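Local coordinates for legionella ubiquitin-specific protease A domain-containing protein (PDB 5DGG) that probably acts as a cysteine-type deubiquitinase of Legionella pneumophila, the chain here being the ubiquitin-specific protease A domain of a longer, probably membrane-anchored protein, at residues P61-L69 with C132-K143. Residues are numbered along the deposited sequence; the frame is centred on the assembly and turned at random.
Sequences PGHWRGVYL and CGDFTCAYSHKK
A helix-on-sheet contact, buried near the middle of the domain, brings Cys132, at the start of helix 132-146, over His63, in the loop leading into central strand 65-70. The segment axes run nearly parallel, at 24° and 7.8 Å apart. Cys132 SG sits above the middle of the imidazole, 3.6 Å from the ring centroid and almost on its normal; the guanidinium of Arg65 lies against the opposite face. With CG anti to the backbone N (chi1 -172°), the His63 ring is set with one face to the sulfur. His63 NE2 hydrogen-bonds Asp87, which also pairs with Arg65. Next door, Trp64 lays CB and CD1 on the bare backbone of Gly133, with 3.6 Å from Trp64 CD1 to Gly133 CA, while its NE1 hydrogen-bonds Met6 O. Thr136 puts its methyl CG2 on Arg65 O.

Farther along, Tyr68 OH donates to Ser140 OG at 2.7 Å, and Ser140 OG donates in turn to Thr136 O at 2.7 Å. That carbonyl also takes Ser140 N, from the other face of its plane. Gly66 has no side chain to compete with the phenol oxygen. Lys143 CG rests over the Tyr68 face, 3.9 Å from the centroid, its bent chain leading NZ to Glu146 and Glu84. Tyr139 turns an edge toward Tyr68, planes at 62°, and its OH is hydrogen-bonded to Glu84.

The sulfur lies over the imidazole face, a sulfur-aromatic contact, instead of at its edge by a ring nitrogen. The trio Cys132, His63 and Asp87, with cysteine at a helix N-terminus, is consistent with a clan CA protease catalytic triad.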
ATOM      1  N   PRO A  61      10.065   0.129   6.837  1.00 32.22           N
ATOM      2  CA  PRO A  61       9.584  -1.043   7.549  1.00 31.94           C
ATOM      3  C   PRO A  61       9.014  -0.593   8.860  1.00 29.91           C
ATOM      4  O   PRO A  61       8.907   0.615   9.112  1.00 33.66           O
ATOM      5  CB  PRO A  61      10.866  -1.842   7.744  1.00 34.66           C
ATOM      6  CG  PRO A  61      11.853  -0.774   8.051  1.00 33.24           C
ATOM      7  CD  PRO A  61      11.434   0.459   7.268  1.00 34.68           C
ATOM      8  N   GLY A  62       8.596  -1.530   9.688  1.00 30.90           N
ATOM      9  CA  GLY A  62       8.024  -1.142  10.957  1.00 31.96           C
ATOM     10  C   GLY A  62       6.584  -0.697  10.880  1.00 31.96           C
ATOM     11  O   GLY A  62       5.730  -1.526  10.762  1.00 31.54           O
ATOM     12  N   HIS A  63       6.335   0.617  10.951  1.00 30.17           N
ATOM     13  CA  HIS A  63       5.023   1.181  10.811  1.00 29.91           C
ATOM     14  C   HIS A  63       4.608   1.210   9.305  1.00 27.31           C
ATOM     15  O   HIS A  63       4.720   2.242   8.670  1.00 25.63           O
ATOM     16  CB  HIS A  63       5.058   2.601  11.409  1.00 30.22           C
ATOM     17  CG  HIS A  63       3.716   3.264  11.523  1.00 32.22           C
ATOM     18  ND1 HIS A  63       3.192   3.690  12.728  1.00 32.60           N
ATOM     19  CD2 HIS A  63       2.770   3.533  10.591  1.00 30.62           C
ATOM     20  CE1 HIS A  63       2.022   4.253  12.518  1.00 33.23           C
ATOM     21  NE2 HIS A  63       1.734   4.153  11.233  1.00 31.82           N
ATOM     22  N   TRP A  64       4.137   0.081   8.778  1.00 24.90           N
ATOM     23  CA  TRP A  64       3.760  -0.036   7.372  1.00 24.83           C
ATOM     24  C   TRP A  64       2.709   0.984   7.003  1.00 24.08           C
ATOM     25  O   TRP A  64       1.793   1.262   7.783  1.00 24.67           O
ATOM     26  CB  TRP A  64       3.239  -1.449   7.065  1.00 25.65           C
ATOM     27  CG  TRP A  64       4.357  -2.478   7.173  1.00 26.56           C
ATOM     28  CD1 TRP A  64       4.595  -3.338   8.222  1.00 27.21           C
ATOM     29  CD2 TRP A  64       5.350  -2.733   6.207  1.00 25.09           C
ATOM     30  NE1 TRP A  64       5.703  -4.108   7.963  1.00 27.93           N
ATOM     31  CE2 TRP A  64       6.182  -3.772   6.723  1.00 27.96           C
ATOM     32  CE3 TRP A  64       5.625  -2.204   4.955  1.00 25.15           C
ATOM     33  CZ2 TRP A  64       7.281  -4.262   6.029  1.00 29.16           C
ATOM     34  CZ3 TRP A  64       6.687  -2.727   4.244  1.00 28.25           C
ATOM     35  CH2 TRP A  64       7.531  -3.734   4.797  1.00 26.80           C
ATOM     36  N   ARG A  65       2.898   1.573   5.835  1.00 22.26           N
ATOM     37  CA  ARG A  65       1.963   2.480   5.222  1.00 21.51           C
ATOM     38  C   ARG A  65       1.762   2.112   3.751  1.00 21.00           C
ATOM     39  O   ARG A  65       2.537   1.363   3.153  1.00 21.31           O
ATOM     40  CB  ARG A  65       2.476   3.924   5.356  1.00 22.36           C
ATOM     41  CG  ARG A  65       2.514   4.456   6.780  1.00 24.00           C
ATOM     42  CD  ARG A  65       3.083   5.864   6.823  1.00 26.26           C
ATOM     43  NE  ARG A  65       3.231   6.347   8.181  1.00 27.93           N
ATOM     44  CZ  ARG A  65       4.315   6.181   8.953  1.00 29.01           C
ATOM     45  NH1 ARG A  65       5.396   5.553   8.542  1.00 29.53           N
ATOM     46  NH2 ARG A  65       4.309   6.669  10.167  1.00 31.74           N
ATOM     47  N   GLY A  66       0.692   2.607   3.170  1.00 20.20           N
ATOM     48  CA  GLY A  66       0.392   2.330   1.781  1.00 20.54           C
ATOM     49  C   GLY A  66       0.386   3.574   0.928  1.00 19.83           C
ATOM     50  O   GLY A  66      -0.016   4.642   1.367  1.00 18.39           O
ATOM     51  N   VAL A  67       0.930   3.447  -0.271  1.00 18.30           N
ATOM     52  CA  VAL A  67       0.937   4.487  -1.246  1.00 18.68           C
ATOM     53  C   VAL A  67       0.180   4.021  -2.477  1.00 19.10           C
ATOM     54  O   VAL A  67       0.515   2.952  -3.049  1.00 19.68           O
ATOM     55  CB  VAL A  67       2.394   4.796  -1.641  1.00 18.94           C
ATOM     56  CG1 VAL A  67       2.459   5.776  -2.806  1.00 21.24           C
ATOM     57  CG2 VAL A  67       3.150   5.282  -0.448  1.00 20.59           C
ATOM     58  N   TYR A  68      -0.796   4.797  -2.910  1.00 18.82           N
ATOM     59  CA  TYR A  68      -1.663   4.448  -4.053  1.00 20.13           C
ATOM     60  C   TYR A  68      -1.688   5.577  -5.056  1.00 19.95           C
ATOM     61  O   TYR A  68      -2.238   6.659  -4.780  1.00 20.70           O
ATOM     62  CB  TYR A  68      -3.089   4.058  -3.598  1.00 19.70           C
ATOM     63  CG  TYR A  68      -3.013   3.122  -2.458  1.00 19.36           C
ATOM     64  CD1 TYR A  68      -2.904   1.780  -2.687  1.00 19.62           C
ATOM     65  CD2 TYR A  68      -3.041   3.573  -1.140  1.00 18.29           C
ATOM     66  CE1 TYR A  68      -2.764   0.895  -1.657  1.00 19.16           C
ATOM     67  CE2 TYR A  68      -2.896   2.702  -0.102  1.00 18.77           C
ATOM     68  CZ  TYR A  68      -2.737   1.366  -0.364  1.00 19.55           C
ATOM     69  OH  TYR A  68      -2.651   0.437   0.654  1.00 19.83           O
ATOM     70  N   LEU A  69      -1.081   5.324  -6.212  1.00 19.40           N
ATOM     71  CA  LEU A  69      -1.017   6.301  -7.295  0.60 21.38           C
ATOM     72  C   LEU A  69      -2.024   5.940  -8.373  1.00 21.53           C
ATOM     73  O   LEU A  69      -2.062   4.783  -8.840  1.00 22.26           O
ATOM     74  CB  LEU A  69       0.403   6.346  -7.904  0.60 22.46           C
ATOM     75  CG  LEU A  69       0.672   7.343  -9.044  0.60 24.33           C
ATOM     76  CD1 LEU A  69       0.640   8.800  -8.603  0.60 25.29           C
ATOM     77  CD2 LEU A  69       2.032   7.084  -9.685  0.60 25.35           C
ATOM     78  N   CYS A 132       0.242  -2.626  11.852  1.00 28.45           N
ATOM     79  CA  CYS A 132       0.264  -1.683  10.735  1.00 27.03           C
ATOM     80  C   CYS A 132       0.347  -2.443   9.416  1.00 24.69           C
ATOM     81  O   CYS A 132      -0.260  -2.045   8.473  1.00 24.42           O
ATOM     82  CB  CYS A 132       1.418  -0.695  10.860  1.00 29.14           C
ATOM     83  SG  CYS A 132       1.236   0.548  12.162  1.00 32.09           S
ATOM     84  N   GLY A 133       1.104  -3.536   9.390  1.00 24.99           N
ATOM     85  CA  GLY A 133       1.212  -4.419   8.230  1.00 25.04           C
ATOM     86  C   GLY A 133      -0.116  -4.991   7.808  1.00 25.85           C
ATOM     87  O   GLY A 133      -0.450  -5.031   6.613  1.00 25.01           O
ATOM     88  N   ASP A 134      -0.856  -5.478   8.810  1.00 26.80           N
ATOM     89  CA  ASP A 134      -2.150  -6.073   8.595  1.00 27.93           C
ATOM     90  C   ASP A 134      -3.121  -5.081   7.976  1.00 25.63           C
ATOM     91  O   ASP A 134      -3.824  -5.386   6.994  1.00 25.19           O
ATOM     92  CB  ASP A 134      -2.724  -6.581   9.945  1.00 28.45           C
ATOM     93  CG  ASP A 134      -1.741  -7.498  10.696  1.00 30.85           C
ATOM     94  OD1 ASP A 134      -0.684  -7.024  11.222  1.00 30.51           O
ATOM     95  OD2 ASP A 134      -2.052  -8.710  10.768  1.00 34.25           O
ATOM     96  N   PHE A 135      -3.214  -3.921   8.592  1.00 24.64           N
ATOM     97  CA  PHE A 135      -4.022  -2.838   8.031  1.00 24.96           C
ATOM     98  C   PHE A 135      -3.599  -2.484   6.614  1.00 23.83           C
ATOM     99  O   PHE A 135      -4.457  -2.317   5.746  1.00 24.38           O
ATOM    100  CB  PHE A 135      -3.971  -1.569   8.913  1.00 25.62           C
ATOM    101  CG  PHE A 135      -4.919  -1.593  10.109  1.00 25.38           C
ATOM    102  CD1 PHE A 135      -6.184  -1.082  10.000  1.00 25.77           C
ATOM    103  CD2 PHE A 135      -4.518  -2.096  11.345  1.00 26.25           C
ATOM    104  CE1 PHE A 135      -7.061  -1.109  11.073  1.00 25.98           C
ATOM    105  CE2 PHE A 135      -5.375  -2.127  12.430  1.00 25.71           C
ATOM    106  CZ  PHE A 135      -6.651  -1.631  12.292  1.00 27.09           C
ATOM    107  N   THR A 136      -2.297  -2.340   6.370  1.00 22.20           N
ATOM    108  CA  THR A 136      -1.840  -1.910   5.069  1.00 21.78           C
ATOM    109  C   THR A 136      -2.128  -2.991   3.997  1.00 23.59           C
ATOM    110  O   THR A 136      -2.551  -2.669   2.869  1.00 22.77           O
ATOM    111  CB  THR A 136      -0.331  -1.491   5.152  1.00 22.33           C
ATOM    112  OG1 THR A 136      -0.233  -0.298   5.946  1.00 22.01           O
ATOM    113  CG2 THR A 136       0.200  -1.239   3.788  1.00 21.58           C
ATOM    114  N   CYS A 137      -1.959  -4.266   4.348  1.00 24.76           N
ATOM    115  CA  CYS A 137      -2.237  -5.364   3.436  1.00 25.53           C
ATOM    116  C   CYS A 137      -3.698  -5.431   3.096  1.00 25.79           C
ATOM    117  O   CYS A 137      -4.106  -5.502   1.898  1.00 25.29           O
ATOM    118  CB  CYS A 137      -1.795  -6.704   4.017  1.00 29.96           C
ATOM    119  SG  CYS A 137      -0.040  -7.013   3.850  1.00 35.61           S
ATOM    120  N   ALA A 138      -4.531  -5.321   4.133  1.00 25.86           N
ATOM    121  CA  ALA A 138      -5.963  -5.405   3.925  1.00 25.00           C
ATOM    122  C   ALA A 138      -6.479  -4.187   3.168  1.00 25.04           C
ATOM    123  O   ALA A 138      -7.338  -4.296   2.287  1.00 24.02           O
ATOM    124  CB  ALA A 138      -6.693  -5.551   5.240  1.00 27.46           C
ATOM    125  N   TYR A 139      -5.980  -3.014   3.519  1.00 23.97           N
ATOM    126  CA  TYR A 139      -6.373  -1.796   2.787  1.00 23.70           C
ATOM    127  C   TYR A 139      -5.980  -1.855   1.287  1.00 23.32           C
ATOM    128  O   TYR A 139      -6.747  -1.370   0.409  1.00 22.17           O
ATOM    129  CB  TYR A 139      -5.877  -0.537   3.511  1.00 22.20           C
ATOM    130  CG  TYR A 139      -6.467   0.780   3.002  1.00 23.84           C
ATOM    131  CD1 TYR A 139      -7.669   1.229   3.454  1.00 24.87           C
ATOM    132  CD2 TYR A 139      -5.783   1.561   2.050  1.00 23.52           C
ATOM    133  CE1 TYR A 139      -8.250   2.386   2.978  1.00 27.10           C
ATOM    134  CE2 TYR A 139      -6.320   2.753   1.584  1.00 24.37           C
ATOM    135  CZ  TYR A 139      -7.571   3.161   2.052  1.00 25.66           C
ATOM    136  OH  TYR A 139      -8.156   4.320   1.647  1.00 25.70           O
ATOM    137  N   SER A 140      -4.809  -2.455   1.019  1.00 22.91           N
ATOM    138  CA  SER A 140      -4.344  -2.638  -0.317  1.00 22.59           C
ATOM    139  C   SER A 140      -5.289  -3.566  -1.135  1.00 23.58           C
ATOM    140  O   SER A 140      -5.537  -3.373  -2.337  1.00 24.28           O
ATOM    141  CB  SER A 140      -2.904  -3.169  -0.303  1.00 23.29           C
ATOM    142  OG  SER A 140      -2.011  -2.206   0.260  1.00 21.20           O
ATOM    143  N   HIS A 141      -5.763  -4.623  -0.506  1.00 24.82           N
ATOM    144  CA  HIS A 141      -6.805  -5.450  -1.097  1.00 25.02           C
ATOM    145  C   HIS A 141      -8.089  -4.629  -1.358  1.00 25.37           C
ATOM    146  O   HIS A 141      -8.682  -4.721  -2.416  1.00 27.03           O
ATOM    147  CB  HIS A 141      -7.068  -6.654  -0.202  1.00 26.21           C
ATOM    148  CG  HIS A 141      -6.029  -7.721  -0.319  1.00 28.08           C
ATOM    149  ND1 HIS A 141      -6.050  -8.664  -1.322  1.00 30.97           N
ATOM    150  CD2 HIS A 141      -4.904  -7.953   0.384  1.00 28.42           C
ATOM    151  CE1 HIS A 141      -4.999  -9.453  -1.209  1.00 31.62           C
ATOM    152  NE2 HIS A 141      -4.289  -9.044  -0.181  1.00 30.52           N
ATOM    153  N   LYS A 142      -8.508  -3.815  -0.398  1.00 26.04           N
ATOM    154  CA  LYS A 142      -9.652  -2.966  -0.597  1.00 27.51           C
ATOM    155  C   LYS A 142      -9.457  -2.064  -1.815  1.00 28.46           C
ATOM    156  O   LYS A 142     -10.391  -1.904  -2.637  1.00 25.19           O
ATOM    157  CB  LYS A 142      -9.883  -2.111   0.630  1.00 30.80           C
ATOM    158  CG  LYS A 142     -11.013  -1.104   0.443  1.00 33.87           C
ATOM    159  CD  LYS A 142     -11.160  -0.164   1.626  1.00 39.19           C
ATOM    160  CE  LYS A 142     -12.557   0.460   1.562  1.00 44.23           C
ATOM    161  NZ  LYS A 142     -12.748   1.474   2.620  1.00 47.49           N
ATOM    162  N   LYS A 143      -8.257  -1.478  -1.948  1.00 25.32           N
ATOM    163  CA  LYS A 143      -7.994  -0.646  -3.125  1.00 25.20           C
ATOM    164  C   LYS A 143      -8.003  -1.433  -4.437  1.00 24.39           C
ATOM    165  O   LYS A 143      -8.447  -0.934  -5.477  1.00 23.57           O
ATOM    166  CB  LYS A 143      -6.682   0.154  -2.994  1.00 25.18           C
ATOM    167  CG  LYS A 143      -6.626   1.124  -1.860  1.00 26.65           C
ATOM    168  CD  LYS A 143      -7.690   2.173  -1.772  1.00 28.91           C
ATOM    169  CE  LYS A 143      -7.785   3.078  -2.962  1.00 32.13           C
ATOM    170  NZ  LYS A 143      -8.622   4.279  -2.577  1.00 35.89           N
TER